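Local coordinates for protein serpin-ZX (PDB 3LE2) that inhibits metacaspase-9 covalently through cleavage of its reactive center loop and limits the activity of the protease RD21A, thereby restraining programmed cell death, at residues G91-V96 / N149-E154; L173-T178 / L225-G230; T153-E158 / I168-L173. All coordinates share one frame; numbering follows the deposited sequence.

Interaction 1. Residues G91-V96 / N149-E154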
ATOM      1  N   GLY A  91      17.164  -8.743   0.373  1.00 47.75           N
ATOM      2  CA  GLY A  91      15.736  -8.674   0.141  1.00 47.78           C
ATOM      3  C   GLY A  91      15.381  -7.381  -0.564  1.00 42.71           C
ATOM      4  O   GLY A  91      16.258  -6.637  -0.981  1.00 42.20           O
ATOM      5  N   PRO A  92      14.083  -7.096  -0.687  1.00 47.52           N
ATOM      6  CA  PRO A  92      13.680  -5.933  -1.478  1.00 44.83           C
ATOM      7  C   PRO A  92      14.185  -4.629  -0.879  1.00 37.99           C
ATOM      8  O   PRO A  92      14.598  -4.553   0.278  1.00 36.48           O
ATOM      9  CB  PRO A  92      12.145  -5.997  -1.434  1.00 36.14           C
ATOM     10  CG  PRO A  92      11.843  -7.428  -1.152  1.00 38.76           C
ATOM     11  CD  PRO A  92      12.921  -7.845  -0.188  1.00 33.56           C
ATOM     12  N   LYS A  93      14.159  -3.598  -1.698  1.00 37.14           N
ATOM     13  CA  LYS A  93      14.538  -2.280  -1.264  1.00 33.35           C
ATOM     14  C   LYS A  93      13.258  -1.593  -0.846  1.00 33.64           C
ATOM     15  O   LYS A  93      12.289  -1.562  -1.608  1.00 30.33           O
ATOM     16  CB  LYS A  93      15.182  -1.522  -2.424  1.00 35.04           C
ATOM     17  CG  LYS A  93      15.486  -0.051  -2.132  1.00 42.25           C
ATOM     18  CD  LYS A  93      16.649   0.059  -1.157  1.00 47.42           C
ATOM     19  CE  LYS A  93      16.961   1.491  -0.784  1.00 39.59           C
ATOM     20  NZ  LYS A  93      17.961   1.498   0.327  1.00 51.37           N
ATOM     21  N   LEU A  94      13.252  -1.073   0.374  1.00 31.35           N
ATOM     22  CA  LEU A  94      12.139  -0.285   0.883  1.00 29.95           C
ATOM     23  C   LEU A  94      12.706   0.975   1.473  1.00 36.75           C
ATOM     24  O   LEU A  94      13.771   0.959   2.093  1.00 29.23           O
ATOM     25  CB  LEU A  94      11.364  -1.014   1.991  1.00 25.48           C
ATOM     26  CG  LEU A  94      10.433  -2.175   1.635  1.00 36.30           C
ATOM     27  CD1 LEU A  94      11.212  -3.476   1.454  1.00 31.15           C
ATOM     28  CD2 LEU A  94       9.379  -2.331   2.734  1.00 28.92           C
ATOM     29  N   SER A  95      11.975   2.068   1.288  1.00 36.61           N
ATOM     30  CA  SER A  95      12.354   3.341   1.861  1.00 34.25           C
ATOM     31  C   SER A  95      11.087   4.072   2.297  1.00 38.30           C
ATOM     32  O   SER A  95      10.105   4.133   1.550  1.00 37.52           O
ATOM     33  CB  SER A  95      13.145   4.161   0.839  1.00 33.15           C
ATOM     34  OG  SER A  95      13.609   5.350   1.439  1.00 47.81           O
ATOM     35  N   VAL A  96      11.111   4.613   3.508  1.00 38.55           N
ATOM     36  CA  VAL A  96       9.935   5.218   4.117  1.00 36.36           C
ATOM     37  C   VAL A  96      10.158   6.697   4.418  1.00 43.73           C
ATOM     38  O   VAL A  96      11.230   7.097   4.869  1.00 43.77           O
ATOM     39  CB  VAL A  96       9.602   4.529   5.442  1.00 45.01           C
ATOM     40  CG1 VAL A  96       8.544   5.324   6.201  1.00 41.36           C
ATOM     41  CG2 VAL A  96       9.175   3.084   5.206  1.00 35.24           C
ATOM     42  N   ASN A 149      16.274   8.756  -0.347  1.00 50.85           N
ATOM     43  CA  ASN A 149      17.459   8.718  -1.198  1.00 52.07           C
ATOM     44  C   ASN A 149      17.134   9.089  -2.645  1.00 47.59           C
ATOM     45  O   ASN A 149      17.666   8.500  -3.583  1.00 43.89           O
ATOM     46  CB  ASN A 149      18.090   7.322  -1.156  1.00 49.09           C
ATOM     47  CG  ASN A 149      18.116   6.735   0.246  1.00 68.55           C
ATOM     48  OD1 ASN A 149      18.776   7.275   1.137  1.00 66.23           O
ATOM     49  ND2 ASN A 149      17.389   5.625   0.452  1.00 65.28           N
ATOM     50  N   GLY A 150      16.236  10.048  -2.825  1.00 50.58           N
ATOM     51  CA  GLY A 150      15.879  10.507  -4.157  1.00 50.79           C
ATOM     52  C   GLY A 150      14.862   9.651  -4.897  1.00 49.38           C
ATOM     53  O   GLY A 150      14.503   9.954  -6.032  1.00 48.25           O
ATOM     54  N   LEU A 151      14.385   8.584  -4.261  1.00 51.80           N
ATOM     55  CA  LEU A 151      13.482   7.658  -4.938  1.00 56.69           C
ATOM     56  C   LEU A 151      12.093   8.273  -5.129  1.00 55.14           C
ATOM     57  O   LEU A 151      11.505   8.205  -6.217  1.00 50.48           O
ATOM     58  CB  LEU A 151      13.421   6.327  -4.181  1.00 46.70           C
ATOM     59  CG  LEU A 151      14.785   5.611  -4.110  1.00 58.43           C
ATOM     60  CD1 LEU A 151      14.834   4.408  -3.104  1.00 45.20           C
ATOM     61  CD2 LEU A 151      15.222   5.190  -5.513  1.00 39.44           C
ATOM     62  N   ILE A 152      11.580   8.891  -4.069  1.00 52.63           N
ATOM     63  CA  ILE A 152      10.309   9.600  -4.149  1.00 50.98           C
ATOM     64  C   ILE A 152      10.540  11.106  -4.067  1.00 44.04           C
ATOM     65  O   ILE A 152      11.327  11.589  -3.252  1.00 40.43           O
ATOM     66  CB  ILE A 152       9.325   9.119  -3.076  1.00 60.20           C
ATOM     67  CG1 ILE A 152       8.927   7.670  -3.368  1.00 45.97           C
ATOM     68  CG2 ILE A 152       8.104  10.034  -3.039  1.00 52.61           C
ATOM     69  CD1 ILE A 152       8.184   7.017  -2.263  1.00 41.29           C
ATOM     70  N   THR A 153       9.842  11.846  -4.917  1.00 45.23           N
ATOM     71  CA  THR A 153      10.309  13.165  -5.286  1.00 48.95           C
ATOM     72  C   THR A 153       9.322  14.294  -4.977  1.00 47.59           C
ATOM     73  O   THR A 153       9.731  15.427  -4.702  1.00 55.26           O
ATOM     74  CB  THR A 153      10.709  13.163  -6.781  1.00 46.92           C
ATOM     75  OG1 THR A 153      11.906  13.926  -6.961  1.00 66.24           O
ATOM     76  CG2 THR A 153       9.581  13.700  -7.668  1.00 50.02           C
ATOM     77  N   GLU A 154       8.031  13.982  -4.996  1.00 40.30           N
ATOM     78  CA  GLU A 154       7.007  15.016  -4.885  1.00 44.90           C
ATOM     79  C   GLU A 154       5.729  14.568  -4.163  1.00 46.05           C
ATOM     80  O   GLU A 154       4.668  14.454  -4.781  1.00 49.93           O
ATOM     81  CB  GLU A 154       6.651  15.528  -6.279  1.00 45.60           C
ATOM     82  CG  GLU A 154       5.526  16.546  -6.301  1.00 55.06           C
ATOM     83  CD  GLU A 154       5.546  17.398  -7.554  1.00 64.86           C
ATOM     84  OE1 GLU A 154       6.656  17.731  -8.025  1.00 71.60           O
ATOM     85  OE2 GLU A 154       4.456  17.738  -8.064  1.00 59.48           O
TER
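Lys93 and Ser95 stand on the same side of strand 93-103 and meet Asn149 and Leu151. This is a loose contact between beta-sheet A of the serpin fold and the loop that leaves helix 129-147, helix F of the family. Lys93 comes first. Chi1 (173°) sets its CG anti to the backbone N, on the side of Leu151, and the chain then bends at chi2. CE comes 4.3 Å from Leu151 CD1. Lys93 NZ passes Asn149 ND2 at 4.2 Å, but two nitrogen donors have no bond to make, and the ammonium instead forms a salt bridge with Asp85. Leu94 turns its side chain to the other side of the strand. Ser95 points again toward the loop, OG lying 3.9 Å from Asn149 ND2, a van der Waals approach of polar atoms with no hydrogen bond between them. Asn149, at positive phi, is the C-prime residue of a Schellman motif: Gly150 N and Asn149 N hydrogen-bond carbonyl oxygens of the last helical turn. The motif ends the helix, and the chain then turns toward the sheet, where Leu151 adds apolar contact. One methyl, Leu151 CD1, touches both strand residues, its distance to Ser95 CB being 4.3 Å.

Interaction 2. Residues L173-T178 / L225-G230. With ACT (acetate ion), chain D.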
ATOM      1  N   LEU A 173       5.989   5.576   0.671  1.00 36.91           N
ATOM      2  CA  LEU A 173       6.610   4.266   0.767  1.00 36.84           C
ATOM      3  C   LEU A 173       7.128   3.881  -0.607  1.00 33.27           C
ATOM      4  O   LEU A 173       6.355   3.773  -1.563  1.00 34.56           O
ATOM      5  CB  LEU A 173       5.627   3.201   1.300  1.00 29.91           C
ATOM      6  CG  LEU A 173       6.199   1.787   1.516  1.00 29.52           C
ATOM      7  CD1 LEU A 173       7.292   1.785   2.581  1.00 37.11           C
ATOM      8  CD2 LEU A 173       5.132   0.733   1.865  1.00 28.03           C
ATOM      9  N   TYR A 174       8.442   3.698  -0.702  1.00 34.82           N
ATOM     10  CA  TYR A 174       9.052   3.156  -1.912  1.00 37.00           C
ATOM     11  C   TYR A 174       9.402   1.687  -1.695  1.00 28.90           C
ATOM     12  O   TYR A 174       9.925   1.305  -0.650  1.00 29.27           O
ATOM     13  CB  TYR A 174      10.295   3.965  -2.324  1.00 29.77           C
ATOM     14  CG  TYR A 174      11.062   3.389  -3.498  1.00 31.28           C
ATOM     15  CD1 TYR A 174      10.757   3.768  -4.801  1.00 41.22           C
ATOM     16  CD2 TYR A 174      12.098   2.466  -3.309  1.00 39.60           C
ATOM     17  CE1 TYR A 174      11.460   3.258  -5.898  1.00 36.29           C
ATOM     18  CE2 TYR A 174      12.810   1.941  -4.404  1.00 36.90           C
ATOM     19  CZ  TYR A 174      12.478   2.349  -5.695  1.00 36.86           C
ATOM     20  OH  TYR A 174      13.147   1.855  -6.795  1.00 40.84           O
ATOM     21  N   PHE A 175       9.108   0.867  -2.692  1.00 29.50           N
ATOM     22  CA  PHE A 175       9.436  -0.550  -2.652  1.00 35.49           C
ATOM     23  C   PHE A 175       9.918  -0.955  -4.027  1.00 34.01           C
ATOM     24  O   PHE A 175       9.338  -0.566  -5.042  1.00 34.61           O
ATOM     25  CB  PHE A 175       8.196  -1.363  -2.247  1.00 33.45           C
ATOM     26  CG  PHE A 175       8.332  -2.872  -2.405  1.00 33.94           C
ATOM     27  CD1 PHE A 175       8.625  -3.673  -1.320  1.00 31.70           C
ATOM     28  CD2 PHE A 175       8.074  -3.489  -3.618  1.00 35.57           C
ATOM     29  CE1 PHE A 175       8.710  -5.054  -1.450  1.00 29.78           C
ATOM     30  CE2 PHE A 175       8.151  -4.875  -3.751  1.00 31.38           C
ATOM     31  CZ  PHE A 175       8.473  -5.652  -2.669  1.00 30.99           C
ATOM     32  N   LYS A 176      10.999  -1.717  -4.059  1.00 30.20           N
ATOM     33  CA  LYS A 176      11.429  -2.334  -5.303  1.00 38.90           C
ATOM     34  C   LYS A 176      12.034  -3.676  -4.978  1.00 35.83           C
ATOM     35  O   LYS A 176      12.950  -3.767  -4.161  1.00 40.73           O
ATOM     36  CB  LYS A 176      12.441  -1.466  -6.055  1.00 33.55           C
ATOM     37  CG  LYS A 176      12.934  -2.119  -7.340  1.00 39.19           C
ATOM     38  CD  LYS A 176      13.661  -1.126  -8.220  1.00 45.48           C
ATOM     39  CE  LYS A 176      14.169  -1.774  -9.499  1.00 51.70           C
ATOM     40  NZ  LYS A 176      14.914  -0.776 -10.342  1.00 62.03           N
ATOM     41  N   GLY A 177      11.508  -4.720  -5.607  1.00 36.34           N
ATOM     42  CA  GLY A 177      11.964  -6.065  -5.332  1.00 35.47           C
ATOM     43  C   GLY A 177      12.289  -6.823  -6.601  1.00 33.89           C
ATOM     44  O   GLY A 177      11.727  -6.557  -7.661  1.00 34.89           O
ATOM     45  N   THR A 178      13.211  -7.767  -6.475  1.00 40.61           N
ATOM     46  CA  THR A 178      13.538  -8.703  -7.541  1.00 44.38           C
ATOM     47  C   THR A 178      12.713  -9.975  -7.346  1.00 41.58           C
ATOM     48  O   THR A 178      12.614 -10.469  -6.227  1.00 35.91           O
ATOM     49  CB  THR A 178      15.031  -9.084  -7.479  1.00 44.80           C
ATOM     50  OG1 THR A 178      15.833  -7.936  -7.771  1.00 59.40           O
ATOM     51  CG2 THR A 178      15.346 -10.158  -8.475  1.00 40.04           C
ATOM     52  N   LEU A 225       3.178 -13.933  -7.029  1.00 29.60           N
ATOM     53  CA  LEU A 225       4.586 -13.861  -7.478  1.00 28.29           C
ATOM     54  C   LEU A 225       5.498 -13.449  -6.331  1.00 26.49           C
ATOM     55  O   LEU A 225       5.597 -12.262  -6.020  1.00 27.81           O
ATOM     56  CB  LEU A 225       4.767 -12.859  -8.630  1.00 26.54           C
ATOM     57  CG  LEU A 225       4.132 -13.119 -10.000  1.00 25.96           C
ATOM     58  CD1 LEU A 225       4.410 -11.974 -10.923  1.00 31.97           C
ATOM     59  CD2 LEU A 225       4.641 -14.399 -10.626  1.00 25.22           C
ATOM     60  N   PRO A 226       6.170 -14.424  -5.700  1.00 23.58           N
ATOM     61  CA  PRO A 226       7.090 -14.173  -4.579  1.00 27.82           C
ATOM     62  C   PRO A 226       8.322 -13.356  -4.989  1.00 34.93           C
ATOM     63  O   PRO A 226       8.856 -13.541  -6.094  1.00 25.76           O
ATOM     64  CB  PRO A 226       7.558 -15.583  -4.162  1.00 24.62           C
ATOM     65  CG  PRO A 226       6.775 -16.541  -4.972  1.00 31.90           C
ATOM     66  CD  PRO A 226       6.209 -15.827  -6.150  1.00 21.65           C
ATOM     67  N   TYR A 227       8.768 -12.484  -4.083  1.00 29.72           N
ATOM     68  CA  TYR A 227       9.990 -11.704  -4.256  1.00 35.74           C
ATOM     69  C   TYR A 227      11.171 -12.437  -3.640  1.00 38.59           C
ATOM     70  O   TYR A 227      11.039 -13.061  -2.580  1.00 36.49           O
ATOM     71  CB  TYR A 227       9.867 -10.319  -3.593  1.00 27.23           C
ATOM     72  CG  TYR A 227       8.922  -9.380  -4.300  1.00 30.05           C
ATOM     73  CD1 TYR A 227       9.290  -8.770  -5.490  1.00 29.74           C
ATOM     74  CD2 TYR A 227       7.657  -9.100  -3.778  1.00 30.88           C
ATOM     75  CE1 TYR A 227       8.433  -7.927  -6.150  1.00 29.23           C
ATOM     76  CE2 TYR A 227       6.787  -8.245  -4.433  1.00 29.02           C
ATOM     77  CZ  TYR A 227       7.188  -7.659  -5.625  1.00 26.95           C
ATOM     78  OH  TYR A 227       6.353  -6.801  -6.302  1.00 27.57           O
ATOM     79  N   LEU A 228      12.316 -12.349  -4.315  1.00 37.43           N
ATOM     80  CA  LEU A 228      13.595 -12.818  -3.794  1.00 43.69           C
ATOM     81  C   LEU A 228      13.817 -12.358  -2.353  1.00 38.48           C
ATOM     82  O   LEU A 228      13.572 -11.204  -2.009  1.00 39.91           O
ATOM     83  CB  LEU A 228      14.738 -12.294  -4.671  1.00 37.59           C
ATOM     84  CG  LEU A 228      16.127 -12.714  -4.191  1.00 47.07           C
ATOM     85  CD1 LEU A 228      16.308 -14.245  -4.314  1.00 35.96           C
ATOM     86  CD2 LEU A 228      17.208 -11.948  -4.942  1.00 46.85           C
ATOM     87  N   GLN A 229      14.319 -13.262  -1.525  1.00 43.26           N
ATOM     88  CA  GLN A 229      14.398 -13.027  -0.089  1.00 44.26           C
ATOM     89  C   GLN A 229      15.820 -12.734   0.378  1.00 45.40           C
ATOM     90  O   GLN A 229      16.041 -11.859   1.223  1.00 44.52           O
ATOM     91  CB  GLN A 229      13.883 -14.265   0.629  1.00 43.46           C
ATOM     92  CG  GLN A 229      13.090 -14.008   1.884  1.00 48.46           C
ATOM     93  CD  GLN A 229      12.420 -15.272   2.371  1.00 46.24           C
ATOM     94  OE1 GLN A 229      12.236 -16.212   1.602  1.00 51.69           O
ATOM     95  NE2 GLN A 229      12.063 -15.309   3.644  1.00 47.26           N
ATOM     96  N   GLY A 230      16.785 -13.464  -0.180  1.00 44.59           N
ATOM     97  CA  GLY A 230      18.136 -13.448   0.352  1.00 45.16           C
ATOM     98  C   GLY A 230      18.140 -13.832   1.825  1.00 47.66           C
ATOM     99  O   GLY A 230      17.580 -14.869   2.210  1.00 49.19           O
TER
HETATM  100  C   ACT D 394      16.035  -5.259  -4.590  1.00 64.80           C
HETATM  101  O   ACT D 394      15.342  -6.312  -4.617  1.00 59.81           O
HETATM  102  OXT ACT D 394      15.781  -4.395  -5.475  1.00 54.00           O
HETATM  103  CH3 ACT D 394      17.104  -5.044  -3.550  1.00 49.93           C
HETATM  104  O   HOH W   1      14.052  -8.757  -3.563  1.00 47.01           O
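Tyr227 lays its ring against the tip of Phe175 and the backbone of Gly177-Thr178, where strand 167-176 runs out and meets the chain leaving strand 220-226. At the root, Tyr227 CB lies 3.8 Å from Thr178 O, which also sits at the edge of the ring, in its plane. Farther out, Tyr227 CD1 comes 3.7 Å from Gly177 C, an approach that depends on Gly177 having no side chain. Tyr227 CD2 and CE2 meet Phe175 CZ, and Tyr227 CZ is 3.5 Å from Phe175 CE2; at the tip, Tyr227 OH reaches the same CE2 at 3.7 Å. The pair is a T-shaped stack, the edge of Phe175 on the face of Tyr227, with centroids 4.9 Å apart and planes at 72°. Beside the rings, Leu228 N donates to Thr178 O over 2.7 Å, in the carbonyl plane but with a bent N-H...O angle of 147°. Water 1 and, weakly, an acetate probably from the crystallisation liquor accept from Thr178 N. By analogy with other serpins, this end of the strand, with Trp179 stacked on Tyr227, corresponds to the breach, where the cleaved reactive center loop begins to insert. The contact joins sheet A to beta-sheet B: Tyr227 packs on Phe236 and Met238 of strand 236-243, while Phe175 rests on Leu94 of strand 93-103 and on Leu383 and Phe384 of strand 382-388.

Interaction 3. Residues T153-E158 / I168-L173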
ATOM      1  N   THR A 153       9.842  11.846  -4.917  1.00 45.23           N
ATOM      2  CA  THR A 153      10.309  13.165  -5.286  1.00 48.95           C
ATOM      3  C   THR A 153       9.322  14.294  -4.977  1.00 47.59           C
ATOM      4  O   THR A 153       9.731  15.427  -4.702  1.00 55.26           O
ATOM      5  CB  THR A 153      10.709  13.163  -6.781  1.00 46.92           C
ATOM      6  OG1 THR A 153      11.906  13.926  -6.961  1.00 66.24           O
ATOM      7  CG2 THR A 153       9.581  13.700  -7.668  1.00 50.02           C
ATOM      8  N   GLU A 154       8.031  13.982  -4.996  1.00 40.30           N
ATOM      9  CA  GLU A 154       7.007  15.016  -4.885  1.00 44.90           C
ATOM     10  C   GLU A 154       5.729  14.568  -4.163  1.00 46.05           C
ATOM     11  O   GLU A 154       4.668  14.454  -4.781  1.00 49.93           O
ATOM     12  CB  GLU A 154       6.651  15.528  -6.279  1.00 45.60           C
ATOM     13  CG  GLU A 154       5.526  16.546  -6.301  1.00 55.06           C
ATOM     14  CD  GLU A 154       5.546  17.398  -7.554  1.00 64.86           C
ATOM     15  OE1 GLU A 154       6.656  17.731  -8.025  1.00 71.60           O
ATOM     16  OE2 GLU A 154       4.456  17.738  -8.064  1.00 59.48           O
ATOM     17  N   VAL A 155       5.824  14.344  -2.856  1.00 33.01           N
ATOM     18  CA  VAL A 155       4.651  13.963  -2.069  1.00 31.36           C
ATOM     19  C   VAL A 155       3.525  15.006  -2.076  1.00 32.30           C
ATOM     20  O   VAL A 155       2.370  14.645  -2.240  1.00 32.19           O
ATOM     21  CB  VAL A 155       5.022  13.588  -0.619  1.00 35.38           C
ATOM     22  CG1 VAL A 155       3.857  12.839   0.043  1.00 30.27           C
ATOM     23  CG2 VAL A 155       6.262  12.719  -0.619  1.00 34.25           C
ATOM     24  N   LEU A 156       3.848  16.289  -1.911  1.00 30.64           N
ATOM     25  CA  LEU A 156       2.817  17.335  -1.972  1.00 28.37           C
ATOM     26  C   LEU A 156       2.733  17.953  -3.371  1.00 29.56           C
ATOM     27  O   LEU A 156       3.743  18.399  -3.898  1.00 37.14           O
ATOM     28  CB  LEU A 156       3.063  18.430  -0.932  1.00 24.28           C
ATOM     29  CG  LEU A 156       2.593  18.234   0.515  1.00 24.91           C
ATOM     30  CD1 LEU A 156       3.207  16.998   1.143  1.00 27.33           C
ATOM     31  CD2 LEU A 156       2.941  19.450   1.322  1.00 24.41           C
ATOM     32  N   PRO A 157       1.532  17.952  -3.987  1.00 32.26           N
ATOM     33  CA  PRO A 157       1.358  18.580  -5.300  1.00 28.86           C
ATOM     34  C   PRO A 157       1.380  20.095  -5.179  1.00 36.84           C
ATOM     35  O   PRO A 157       1.082  20.630  -4.108  1.00 32.03           O
ATOM     36  CB  PRO A 157      -0.055  18.141  -5.721  1.00 23.92           C
ATOM     37  CG  PRO A 157      -0.393  16.990  -4.865  1.00 27.39           C
ATOM     38  CD  PRO A 157       0.315  17.230  -3.567  1.00 28.43           C
ATOM     39  N   GLU A 158       1.718  20.779  -6.266  1.00 34.62           N
ATOM     40  CA  GLU A 158       1.669  22.224  -6.270  1.00 37.56           C
ATOM     41  C   GLU A 158       0.306  22.698  -5.762  1.00 31.37           C
ATOM     42  O   GLU A 158      -0.725  22.106  -6.080  1.00 33.88           O
ATOM     43  CB  GLU A 158       1.979  22.777  -7.668  1.00 35.14           C
ATOM     44  CG  GLU A 158       3.431  22.549  -8.092  1.00 43.65           C
ATOM     45  CD  GLU A 158       3.813  23.326  -9.355  1.00 53.06           C
ATOM     46  OE1 GLU A 158       3.727  22.741 -10.459  1.00 44.99           O
ATOM     47  OE2 GLU A 158       4.198  24.517  -9.244  1.00 38.63           O
ATOM     48  N   ILE A 168      -0.507  18.998   8.775  0.57 29.07           N
ATOM     49  CA  ILE A 168      -0.423  18.020   7.697  0.57 30.56           C
ATOM     50  C   ILE A 168       0.480  16.838   8.039  0.57 31.00           C
ATOM     51  O   ILE A 168       1.389  16.939   8.872  0.57 33.28           O
ATOM     52  CB  ILE A 168       0.096  18.654   6.388  0.57 31.24           C
ATOM     53  CG1 ILE A 168       1.557  19.088   6.554  0.57 31.97           C
ATOM     54  CG2 ILE A 168      -0.809  19.802   5.958  0.57 26.57           C
ATOM     55  CD1 ILE A 168       2.222  19.552   5.273  0.57 29.60           C
ATOM     56  N   PHE A 169       0.221  15.717   7.383  1.00 28.38           N
ATOM     57  CA  PHE A 169       1.105  14.580   7.466  1.00 26.48           C
ATOM     58  C   PHE A 169       1.582  14.258   6.059  1.00 29.72           C
ATOM     59  O   PHE A 169       0.817  14.335   5.102  1.00 28.25           O
ATOM     60  CB  PHE A 169       0.385  13.402   8.102  1.00 23.95           C
ATOM     61  CG  PHE A 169       0.067  13.626   9.546  1.00 36.49           C
ATOM     62  CD1 PHE A 169       0.991  13.299  10.533  1.00 32.93           C
ATOM     63  CD2 PHE A 169      -1.135  14.200   9.921  1.00 31.64           C
ATOM     64  CE1 PHE A 169       0.704  13.524  11.864  1.00 36.14           C
ATOM     65  CE2 PHE A 169      -1.422  14.425  11.247  1.00 34.60           C
ATOM     66  CZ  PHE A 169      -0.505  14.087  12.219  1.00 30.79           C
ATOM     67  N   ALA A 170       2.857  13.939   5.921  1.00 25.20           N
ATOM     68  CA  ALA A 170       3.363  13.569   4.619  1.00 30.57           C
ATOM     69  C   ALA A 170       3.990  12.211   4.767  1.00 30.95           C
ATOM     70  O   ALA A 170       4.845  12.008   5.629  1.00 32.87           O
ATOM     71  CB  ALA A 170       4.376  14.592   4.101  1.00 21.23           C
ATOM     72  N   ASN A 171       3.545  11.278   3.936  1.00 28.96           N
ATOM     73  CA  ASN A 171       3.981   9.902   4.054  1.00 31.65           C
ATOM     74  C   ASN A 171       4.242   9.294   2.683  1.00 35.46           C
ATOM     75  O   ASN A 171       3.492   9.523   1.732  1.00 33.19           O
ATOM     76  CB  ASN A 171       2.946   9.087   4.838  1.00 32.79           C
ATOM     77  CG  ASN A 171       3.380   7.654   5.048  1.00 47.33           C
ATOM     78  OD1 ASN A 171       3.544   6.903   4.087  1.00 54.09           O
ATOM     79  ND2 ASN A 171       3.574   7.263   6.308  1.00 44.67           N
ATOM     80  N   ALA A 172       5.319   8.528   2.575  1.00 32.00           N
ATOM     81  CA  ALA A 172       5.646   7.886   1.309  1.00 35.92           C
ATOM     82  C   ALA A 172       6.252   6.516   1.565  1.00 32.50           C
ATOM     83  O   ALA A 172       6.935   6.305   2.561  1.00 31.77           O
ATOM     84  CB  ALA A 172       6.601   8.759   0.499  1.00 37.85           C
ATOM     85  N   LEU A 173       5.989   5.576   0.671  1.00 36.91           N
ATOM     86  CA  LEU A 173       6.610   4.266   0.767  1.00 36.84           C
ATOM     87  C   LEU A 173       7.128   3.881  -0.607  1.00 33.27           C
ATOM     88  O   LEU A 173       6.355   3.773  -1.563  1.00 34.56           O
ATOM     89  CB  LEU A 173       5.627   3.201   1.300  1.00 29.91           C
ATOM     90  CG  LEU A 173       6.199   1.787   1.516  1.00 29.52           C
ATOM     91  CD1 LEU A 173       7.292   1.785   2.581  1.00 37.11           C
ATOM     92  CD2 LEU A 173       5.132   0.733   1.865  1.00 28.03           C
TER
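Val155 and Leu156 press their methyls onto Ala170, Ala172 and Ile168, on one face of strand 167-176 in beta-sheet A of the serpin. The contact is apolar, with no hydrogen bond across it. Val155 CG2, anti to the carbonyl carbon, meets Ala172 CB at 4.1 Å, while CG1, anti to the backbone N (chi1 -165°), lies a looser 4.5 Å from Ala170 CB. Leu156 also forks: CD1 sits 4.0 Å from Ala170 CB, and CD2 approaches Ile168 CD1 at 4.0 Å. Ile168 was modelled in two conformers, so this last touch is the less certain one. Ala170 CB is thus shared by Val155 and Leu156; the alanines offer nothing beyond CB, and Val155 CA and Ala170 CA are the nearest pair at 6.8 Å. A polar atom enters only through packing: Val155 CG1 lies 3.7 Å from Asn171 O. The Asn171 side chain leaves from the other face, where its amide hydrogen-bonds Asn98. Leu156 N is held by Asn141 OD1 of helix 129-147. Serpins insert the cleaved loop between strands 167-176 and 326-335, so this segment, lying over them, would probably have to shift. The two loop residues fill the layer between that helix, where Val155 touches Ala144 and Leu156 touches Val140, and the sheet, where they reach Lys330 and Phe328 of strand 326-335; behind the strand, Phe169 packs on Val43 of helix 37-49.

How the interactions relate
Strand 167-176 ties the three contacts together: interaction 3 uses residues 168-173, interaction 2 the end from 173 on, with Leu173 common to both segments, and interaction 1 the neighbouring antiparallel strand 93-103. Lys93 N to Lys176 O and Ser95 O to Tyr174 N are probable backbone hydrogen bonds that join interactions 1 and 2. Interactions 1 and 3 are successive footholds of one loop after helix 129-147, and Ile152 CD1 packs on Ala172 CB between them. Interaction 3 is buried and aliphatic; interactions 1 and 2 are both partly buried. Interaction 1 mixes one leucine methyl with polar tips that do not bond one another, whereas interaction 2 combines an aromatic pair with a backbone hydrogen bond and bound water.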